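Factor H binding protein (Treponema denticola, PDB 3R15) probably binds complement factor H, the host regulator for which it is named, as a small lipoprotein carried on the bacterial surface. Local coordinates at residues K23-K28 against A52-E57. Sequence-based numbering, arbitrary orientation.
Sequences KAHYEK and AEINTE
A histidine-carboxylate hydrogen bond, His-25 to Glu-57, ties helix 20-36 to helix 44-59, the helix pair that packs with the two-stranded antiparallel sheet of this small alpha-beta fold. Within 23-28 it is His-25 that reaches across, and Glu-57 and Ile-54 come to meet it: its CA lies 8.9 Å from the CA of Glu-57, and with CG anti to the backbone N (chi1 -176°) the imidazole is carried straight across. There its NE2 donates to Glu-57 OE1 at 3.0 Å. The bond is nearly linear, with an N-H...O angle of 169°, and OE1 sits at the ring edge, close to the imidazole plane. On the acceptor the hydrogen arrives on the anti side of the carboxylate, and the two planes are turned 64° apart. CB of Glu-57 comes to 3.6 Å of His-25 NE2, at that corner of the ring. Next to this bond Ile-54 makes the apolar part of the contact, its CD1 coming obliquely to within 3.5 Å of His-25 CE1. The other ring nitrogen, ND1, is paired with the hydroxyl of Tyr-63 on strand 63-67, and Ile-54 in turn packs on Ile-65 of the same strand. With both nitrogens engaged, the imidazole is pinned in rotation between helix 44-59 and the sheet. The carboxylate at NE2 would be expected to stabilise positive charge on the ring; a second proton would go to ND1, so the bond to Tyr-63 might have to adjust, and the exposed position of Glu-57 should temper the effect.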
loop_
_atom_site.group_PDB
_atom_site.type_symbol
_atom_site.label_atom_id
_atom_site.label_comp_id
_atom_site.label_asym_id
_atom_site.label_seq_id
_atom_site.Cartn_x
_atom_site.Cartn_y
_atom_site.Cartn_z
ATOM N N LYS A 23 -11.158 -4.842 -0.776
ATOM C CA LYS A 23 -11.184 -3.405 -0.504
ATOM C C LYS A 23 -10.928 -3.083 0.960
ATOM O O LYS A 23 -10.288 -2.076 1.278
ATOM C CB LYS A 23 -12.519 -2.805 -0.969
ATOM C CG LYS A 23 -12.579 -1.279 -0.886
ATOM N N ALA A 24 -11.436 -3.923 1.856
ATOM C CA ALA A 24 -11.250 -3.709 3.286
ATOM C C ALA A 24 -9.783 -3.866 3.654
ATOM O O ALA A 24 -9.232 -3.084 4.435
ATOM C CB ALA A 24 -12.114 -4.677 4.093
ATOM N N HIS A 25 -9.156 -4.885 3.084
ATOM C CA HIS A 25 -7.747 -5.145 3.346
ATOM C C HIS A 25 -6.887 -4.015 2.806
ATOM O O HIS A 25 -5.973 -3.552 3.488
ATOM C CB HIS A 25 -7.326 -6.473 2.730
ATOM C CG HIS A 25 -5.911 -6.856 3.031
ATOM N ND1 HIS A 25 -4.882 -6.665 2.135
ATOM C CD2 HIS A 25 -5.358 -7.439 4.120
ATOM C CE1 HIS A 25 -3.752 -7.103 2.664
ATOM N NE2 HIS A 25 -4.015 -7.585 3.865
ATOM N N TYR A 26 -7.206 -3.569 1.593
ATOM C CA TYR A 26 -6.459 -2.512 0.927
ATOM C C TYR A 26 -6.600 -1.196 1.681
ATOM O O TYR A 26 -5.614 -0.505 1.934
ATOM C CB TYR A 26 -6.921 -2.358 -0.521
ATOM C CG TYR A 26 -6.340 -1.158 -1.222
ATOM C CD1 TYR A 26 -5.016 -1.147 -1.638
ATOM C CD2 TYR A 26 -7.113 -0.026 -1.459
ATOM C CE1 TYR A 26 -4.477 -0.040 -2.273
ATOM C CE2 TYR A 26 -6.591 1.081 -2.097
ATOM C CZ TYR A 26 -5.273 1.073 -2.500
ATOM O OH TYR A 26 -4.754 2.173 -3.129
ATOM N N GLU A 27 -7.825 -0.857 2.069
ATOM C CA GLU A 27 -8.026 0.383 2.812
ATOM C C GLU A 27 -7.385 0.354 4.201
ATOM O O GLU A 27 -6.867 1.370 4.674
ATOM C CB GLU A 27 -9.513 0.710 2.888
ATOM C CG GLU A 27 -10.001 1.340 1.626
ATOM C CD GLU A 27 -9.270 2.652 1.347
ATOM O OE1 GLU A 27 -9.092 3.452 2.300
ATOM O OE2 GLU A 27 -8.860 2.881 0.189
ATOM N N LYS A 28 -7.401 -0.810 4.844
ATOM C CA LYS A 28 -6.728 -0.975 6.127
ATOM C C LYS A 28 -5.232 -0.702 5.950
ATOM O O LYS A 28 -4.603 -0.067 6.791
ATOM C CB LYS A 28 -6.964 -2.379 6.679
ATOM C CG LYS A 28 -6.180 -2.707 7.936
ATOM N N ALA A 52 6.322 -6.571 0.014
ATOM C CA ALA A 52 6.345 -8.029 0.097
ATOM C C ALA A 52 5.448 -8.529 1.233
ATOM O O ALA A 52 4.719 -9.522 1.093
ATOM C CB ALA A 52 7.766 -8.527 0.286
ATOM N N GLU A 53 5.507 -7.827 2.356
ATOM C CA GLU A 53 4.709 -8.176 3.520
ATOM C C GLU A 53 3.221 -8.082 3.191
ATOM O O GLU A 53 2.463 -9.048 3.358
ATOM C CB GLU A 53 5.064 -7.225 4.677
ATOM C CG GLU A 53 4.177 -7.380 5.891
ATOM C CD GLU A 53 4.478 -6.347 6.959
ATOM O OE1 GLU A 53 5.417 -5.539 6.774
ATOM O OE2 GLU A 53 3.766 -6.345 7.985
ATOM N N ILE A 54 2.792 -6.918 2.719
ATOM C CA ILE A 54 1.367 -6.727 2.412
ATOM C C ILE A 54 0.886 -7.586 1.222
ATOM O O ILE A 54 -0.235 -8.084 1.228
ATOM C CB ILE A 54 0.997 -5.231 2.237
ATOM C CG1 ILE A 54 -0.513 -5.028 2.378
ATOM C CG2 ILE A 54 1.454 -4.698 0.891
ATOM C CD1 ILE A 54 -1.023 -5.196 3.812
ATOM N N ASN A 55 1.733 -7.785 0.213
ATOM C CA ASN A 55 1.325 -8.616 -0.915
ATOM C C ASN A 55 1.259 -10.097 -0.607
ATOM O O ASN A 55 0.489 -10.830 -1.230
ATOM C CB ASN A 55 2.204 -8.347 -2.131
ATOM C CG ASN A 55 1.742 -7.147 -2.896
ATOM O OD1 ASN A 55 0.543 -6.877 -2.972
ATOM N ND2 ASN A 55 2.675 -6.422 -3.478
ATOM N N THR A 56 2.052 -10.544 0.354
ATOM C CA THR A 56 1.945 -11.932 0.809
ATOM C C THR A 56 0.572 -12.146 1.440
ATOM O O THR A 56 -0.088 -13.161 1.192
ATOM C CB THR A 56 3.063 -12.273 1.794
ATOM O OG1 THR A 56 4.321 -12.161 1.117
ATOM C CG2 THR A 56 2.900 -13.722 2.333
ATOM N N GLU A 57 0.127 -11.175 2.234
ATOM C CA GLU A 57 -1.232 -11.211 2.790
ATOM C C GLU A 57 -2.302 -11.078 1.701
ATOM O O GLU A 57 -3.288 -11.822 1.683
ATOM C CB GLU A 57 -1.442 -10.092 3.820
ATOM C CG GLU A 57 -0.671 -10.229 5.119
ATOM C CD GLU A 57 -1.013 -9.104 6.092
ATOM O OE1 GLU A 57 -2.084 -8.481 5.932
ATOM O OE2 GLU A 57 -0.217 -8.836 7.018
#